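Local coordinates for ralf, proline/betaine transporter (Legionella pneumophila, PDB 4D7Q), which probably acts as a guanine-nucleotide exchange factor, here as an engineered chimera that joins a Legionella Sec7 domain to a Rickettsia capping domain, at residues L140-Q144 and L168-L172; I238-L242 and Q321-F326. The protein carries 2 engineered substitutions. All coordinates share one frame; numbering follows the deposited sequence.

Overall arrangement
The two contacts sit in the two halves of the chimera and come in series along the chain: interaction 1 closes within the Sec7 domain before interaction 2 opens in the capping domain. Their centres are 41 Å apart, their nearest atoms about 24 Å, and they lie on opposite sides of the chain's centre. Interaction 1 pairs helix 135-152 with helix 165-171 in an all-helical region. Interaction 2 fixes the loop between helix 220-230 and strand 248-252 to helix 313-325, which packs on the six-stranded antiparallel sheet. They share no helix or strand and each lies within its own domain, although Leu140 and Gln144 of interaction 1 also touch the capping domain across the engineered fusion.

Interaction 1: residues L140-Q144 and L168-L172; sequences LLAFQ and LKRNL
Leu172 pushes both of its methyl groups against helix 135-152, and this fork is the tightly packed part of the contact. CD2 of Leu172 lies 3.8 Å from CD2 of Leu140, the two leucines running antiparallel alongside one another. Its other branch, CD1 of Leu172, stands 3.9 Å from CD2 of Leu141, whose side chain lies roughly perpendicular to it. A chi1 of -69° brings the branched end of Leu172 to the helix although its first bond does not aim there, and chi2 of 165° sets the two methyls. One turn further along, the aliphatic CG of Gln144 rests 4.0 Å from CD1 of Leu168. The closest CA pair, Leu141 CA and Leu172 CA, is 8.3 Å apart, and every contact within 4.5 Å is made by side-chain atoms.

Both segments belong to the Sec7 domain, an all-helical fold, and the leucine cluster continues into its core: Leu141 and Leu172 both touch Phe181, while Leu168 packs on Leu189 and Tyr190 of helix 183-195.

Toward Asn171, which is partly exposed, the contact becomes polar and lacks a sound bond, although Gln144 itself is buried. The amide planes are 50° apart. NE2 of Gln144 and ND2 of Asn171, both donors, face at 3.2 Å and cannot bond, so the N/O assignment of at least one amide is doubtful. OE1 of Gln144 is 3.4 Å from ND2 of Asn171, at too poor an angle for a hydrogen bond. Gln144 also touches Phe261 of the capping domain, a meeting across the engineered fusion.

Interaction 2: residues I238-L242 and Q321-F326; sequences IFPKL and QITASF
The hydroxyl of Ser325 is held by two hydrogen bonds: it donates to O of Gln321, with OG of Ser325 2.8 Å from that carbonyl oxygen, and accepts from the backbone of the facing loop. The accepted bond runs from N of Lys241 to OG of Ser325 at 3.1 Å, with an N-H...O angle of 156°. The donated one closes back on the helix's preceding turn, OG standing tilted out of the Gln321 carbonyl plane. With chi1 at -73°, OG sits opposite the Ser325 carbonyl carbon, placed to serve both partners.

Around this link the loop packs closely. CD of Pro240 lies 3.6 Å from CB of Ser325, and CB of Ser325 also meets the Phe239 ring at its edge. Phe239 then presents an edge toward the face of Phe326 in an offset edge-to-face pair, centroids 6.0 Å apart and planes at 66°. Leu242 adds a second apolar patch: its CD1 touches CG1 of Ile322 at 3.8 Å, while CD2 of Leu242 sits over the face of the Gln321 amide, 3.5 Å from OE1 of Gln321.

The contact joins a loop of the capping domain to helix 313-325; Phe239, Ile322 and Phe326 all pack on Ile280 of the antiparallel sheet. While apolar side chains surround the bond, a buried serine hydroxyl used as both donor and acceptor thus satisfies the loop N-H of Lys241.

Interaction 1: residues L140-Q144 and L168-L172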
loop_
_atom_site.group_PDB
_atom_site.type_symbol
_atom_site.label_atom_id
_atom_site.label_comp_id
_atom_site.label_asym_id
_atom_site.label_seq_id
_atom_site.Cartn_x
_atom_site.Cartn_y
_atom_site.Cartn_z
ATOM N N LEU A 140 -12.320 -10.946 1.464
ATOM C CA LEU A 140 -11.796 -12.153 2.094
ATOM C C LEU A 140 -11.230 -13.115 1.033
ATOM O O LEU A 140 -10.105 -13.607 1.191
ATOM C CB LEU A 140 -12.910 -12.831 2.927
ATOM C CG LEU A 140 -12.427 -14.128 3.645
ATOM C CD1 LEU A 140 -11.910 -13.825 5.025
ATOM C CD2 LEU A 140 -13.509 -15.155 3.728
ATOM N N LEU A 141 -12.010 -13.357 -0.053
ATOM C CA LEU A 141 -11.602 -14.198 -1.174
ATOM C C LEU A 141 -10.390 -13.610 -1.861
ATOM O O LEU A 141 -9.504 -14.372 -2.236
ATOM C CB LEU A 141 -12.710 -14.262 -2.234
ATOM C CG LEU A 141 -13.854 -15.240 -2.060
ATOM C CD1 LEU A 141 -14.872 -15.014 -3.161
ATOM C CD2 LEU A 141 -13.370 -16.702 -2.071
ATOM N N ALA A 142 -10.369 -12.271 -2.074
ATOM C CA ALA A 142 -9.245 -11.607 -2.750
ATOM C C ALA A 142 -7.910 -11.853 -2.063
ATOM O O ALA A 142 -6.956 -12.270 -2.728
ATOM C CB ALA A 142 -9.495 -10.115 -2.915
ATOM N N PHE A 143 -7.838 -11.598 -0.750
ATOM C CA PHE A 143 -6.619 -11.841 0.027
ATOM C C PHE A 143 -6.241 -13.326 0.030
ATOM O O PHE A 143 -5.052 -13.657 -0.063
ATOM C CB PHE A 143 -6.730 -11.276 1.456
ATOM C CG PHE A 143 -6.244 -9.845 1.535
ATOM C CD1 PHE A 143 -4.880 -9.550 1.495
ATOM C CD2 PHE A 143 -7.150 -8.781 1.565
ATOM C CE1 PHE A 143 -4.435 -8.225 1.513
ATOM C CE2 PHE A 143 -6.697 -7.455 1.609
ATOM C CZ PHE A 143 -5.346 -7.190 1.582
ATOM N N GLN A 144 -7.243 -14.216 0.074
ATOM C CA GLN A 144 -6.956 -15.655 0.030
ATOM C C GLN A 144 -6.336 -16.057 -1.300
ATOM O O GLN A 144 -5.420 -16.881 -1.300
ATOM C CB GLN A 144 -8.211 -16.515 0.276
ATOM C CG GLN A 144 -7.884 -17.981 0.662
ATOM C CD GLN A 144 -7.193 -18.082 2.016
ATOM O OE1 GLN A 144 -7.429 -17.286 2.940
ATOM N NE2 GLN A 144 -6.304 -19.052 2.166
ATOM N N LEU A 168 -9.109 -25.763 0.583
ATOM C CA LEU A 168 -9.618 -24.415 0.328
ATOM C C LEU A 168 -11.045 -24.256 0.833
ATOM O O LEU A 168 -11.338 -23.248 1.472
ATOM C CB LEU A 168 -9.498 -24.021 -1.159
ATOM C CG LEU A 168 -9.973 -22.582 -1.504
ATOM C CD1 LEU A 168 -9.104 -21.501 -0.813
ATOM C CD2 LEU A 168 -10.105 -22.368 -3.002
ATOM N N LYS A 169 -11.897 -25.281 0.605
ATOM C CA LYS A 169 -13.295 -25.299 1.075
ATOM C C LYS A 169 -13.344 -25.273 2.601
ATOM O O LYS A 169 -14.096 -24.489 3.176
ATOM C CB LYS A 169 -14.029 -26.540 0.533
ATOM C CG LYS A 169 -14.337 -26.458 -0.973
ATOM C CD LYS A 169 -14.564 -27.850 -1.519
ATOM C CE LYS A 169 -15.186 -27.836 -2.885
ATOM N NZ LYS A 169 -15.442 -29.223 -3.354
ATOM N N ARG A 170 -12.502 -26.085 3.257
ATOM C CA ARG A 170 -12.422 -26.114 4.734
ATOM C C ARG A 170 -11.924 -24.755 5.231
ATOM O O ARG A 170 -12.448 -24.214 6.182
ATOM C CB ARG A 170 -11.443 -27.224 5.208
ATOM C CG ARG A 170 -11.949 -28.648 5.042
ATOM C CD ARG A 170 -13.020 -29.025 6.034
ATOM N NE ARG A 170 -12.511 -29.192 7.400
ATOM C CZ ARG A 170 -13.247 -29.632 8.413
ATOM N NH1 ARG A 170 -14.522 -29.947 8.228
ATOM N NH2 ARG A 170 -12.720 -29.751 9.621
ATOM N N ASN A 171 -10.955 -24.168 4.522
ATOM C CA ASN A 171 -10.369 -22.875 4.879
ATOM C C ASN A 171 -11.326 -21.680 4.836
ATOM O O ASN A 171 -11.117 -20.713 5.574
ATOM C CB ASN A 171 -9.138 -22.602 3.999
ATOM C CG ASN A 171 -8.325 -21.452 4.522
ATOM O OD1 ASN A 171 -7.554 -21.576 5.480
ATOM N ND2 ASN A 171 -8.595 -20.293 3.985
ATOM N N LEU A 172 -12.328 -21.711 3.948
ATOM C CA LEU A 172 -13.274 -20.616 3.741
ATOM C C LEU A 172 -14.638 -20.789 4.440
ATOM O O LEU A 172 -15.516 -19.948 4.267
ATOM C CB LEU A 172 -13.427 -20.299 2.234
ATOM C CG LEU A 172 -12.192 -19.674 1.577
ATOM C CD1 LEU A 172 -12.278 -19.742 0.067
ATOM C CD2 LEU A 172 -11.928 -18.252 2.095
#

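Interaction 2: residues I238-L242 and Q321-F326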
loop_
_atom_site.group_PDB
_atom_site.type_symbol
_atom_site.label_atom_id
_atom_site.label_comp_id
_atom_site.label_asym_id
_atom_site.label_seq_id
_atom_site.Cartn_x
_atom_site.Cartn_y
_atom_site.Cartn_z
ATOM N N ILE A 238 13.119 6.114 22.953
ATOM C CA ILE A 238 14.322 5.263 22.972
ATOM C C ILE A 238 15.250 5.629 21.792
ATOM O O ILE A 238 16.170 4.885 21.458
ATOM C CB ILE A 238 13.878 3.755 22.957
ATOM C CG1 ILE A 238 12.735 3.496 21.935
ATOM C CG2 ILE A 238 13.409 3.326 24.358
ATOM C CD1 ILE A 238 13.120 2.949 20.611
ATOM N N PHE A 239 14.984 6.778 21.165
ATOM C CA PHE A 239 15.674 7.266 19.975
ATOM C C PHE A 239 16.922 8.090 20.319
ATOM O O PHE A 239 16.788 9.201 20.846
ATOM C CB PHE A 239 14.671 8.025 19.071
ATOM C CG PHE A 239 13.443 7.194 18.760
ATOM C CD1 PHE A 239 13.494 6.176 17.812
ATOM C CD2 PHE A 239 12.253 7.400 19.447
ATOM C CE1 PHE A 239 12.364 5.388 17.545
ATOM C CE2 PHE A 239 11.127 6.608 19.188
ATOM C CZ PHE A 239 11.191 5.603 18.238
ATOM N N PRO A 240 18.149 7.547 20.060
ATOM C CA PRO A 240 19.376 8.280 20.433
ATOM C C PRO A 240 19.544 9.699 19.878
ATOM O O PRO A 240 20.185 10.500 20.534
ATOM C CB PRO A 240 20.509 7.337 19.995
ATOM C CG PRO A 240 19.888 5.990 19.931
ATOM C CD PRO A 240 18.476 6.214 19.505
ATOM N N LYS A 241 18.958 10.025 18.705
ATOM C CA LYS A 241 19.074 11.374 18.123
ATOM C C LYS A 241 18.024 12.333 18.685
ATOM O O LYS A 241 18.034 13.523 18.358
ATOM C CB LYS A 241 18.999 11.335 16.580
ATOM C CG LYS A 241 19.993 10.389 15.902
ATOM C CD LYS A 241 21.443 10.857 16.011
ATOM C CE LYS A 241 22.348 10.012 15.147
ATOM N NZ LYS A 241 23.715 9.895 15.728
ATOM N N LEU A 242 17.156 11.801 19.522
ATOM C CA LEU A 242 16.074 12.554 20.099
ATOM C C LEU A 242 16.051 12.573 21.639
ATOM O O LEU A 242 15.048 12.872 22.240
ATOM C CB LEU A 242 14.751 12.047 19.527
ATOM C CG LEU A 242 14.502 12.277 18.039
ATOM C CD1 LEU A 242 13.284 11.516 17.571
ATOM C CD2 LEU A 242 14.340 13.747 17.711
ATOM N N GLN A 321 15.492 12.187 11.842
ATOM C CA GLN A 321 16.058 11.967 13.204
ATOM C C GLN A 321 15.694 10.583 13.730
ATOM O O GLN A 321 16.541 9.885 14.292
ATOM C CB GLN A 321 15.572 13.038 14.206
ATOM C CG GLN A 321 16.164 14.417 13.943
ATOM C CD GLN A 321 15.563 15.511 14.788
ATOM O OE1 GLN A 321 14.355 15.739 14.800
ATOM N NE2 GLN A 321 16.407 16.246 15.477
ATOM N N ILE A 322 14.421 10.202 13.555
ATOM C CA ILE A 322 13.885 8.897 13.961
ATOM C C ILE A 322 14.627 7.817 13.186
ATOM O O ILE A 322 15.108 6.855 13.797
ATOM C CB ILE A 322 12.356 8.828 13.712
ATOM C CG1 ILE A 322 11.599 9.743 14.717
ATOM C CG2 ILE A 322 11.842 7.350 13.772
ATOM C CD1 ILE A 322 10.130 10.096 14.322
ATOM N N THR A 323 14.743 7.997 11.843
ATOM C CA THR A 323 15.425 7.027 10.982
ATOM C C THR A 323 16.882 6.840 11.374
ATOM O O THR A 323 17.338 5.705 11.495
ATOM C CB THR A 323 15.275 7.371 9.495
ATOM O OG1 THR A 323 13.908 7.638 9.194
ATOM C CG2 THR A 323 15.725 6.241 8.626
ATOM N N ALA A 324 17.603 7.952 11.611
ATOM C CA ALA A 324 19.024 7.910 11.981
ATOM C C ALA A 324 19.253 7.339 13.387
ATOM O O ALA A 324 20.371 6.943 13.701
ATOM C CB ALA A 324 19.645 9.290 11.843
ATOM N N SER A 325 18.183 7.258 14.205
ATOM C CA SER A 325 18.199 6.712 15.561
ATOM C C SER A 325 18.285 5.189 15.563
ATOM O O SER A 325 18.728 4.609 16.550
ATOM C CB SER A 325 16.976 7.176 16.343
ATOM O OG SER A 325 17.080 8.545 16.692
ATOM N N PHE A 326 17.838 4.534 14.491
ATOM C CA PHE A 326 17.955 3.088 14.400
ATOM C C PHE A 326 19.413 2.787 14.092
ATOM O O PHE A 326 20.056 3.554 13.376
ATOM C CB PHE A 326 16.978 2.497 13.350
ATOM C CG PHE A 326 15.530 2.523 13.818
ATOM C CD1 PHE A 326 15.005 1.475 14.571
ATOM C CD2 PHE A 326 14.715 3.621 13.558
ATOM C CE1 PHE A 326 13.684 1.513 15.034
ATOM C CE2 PHE A 326 13.389 3.664 14.031
ATOM C CZ PHE A 326 12.880 2.608 14.757
#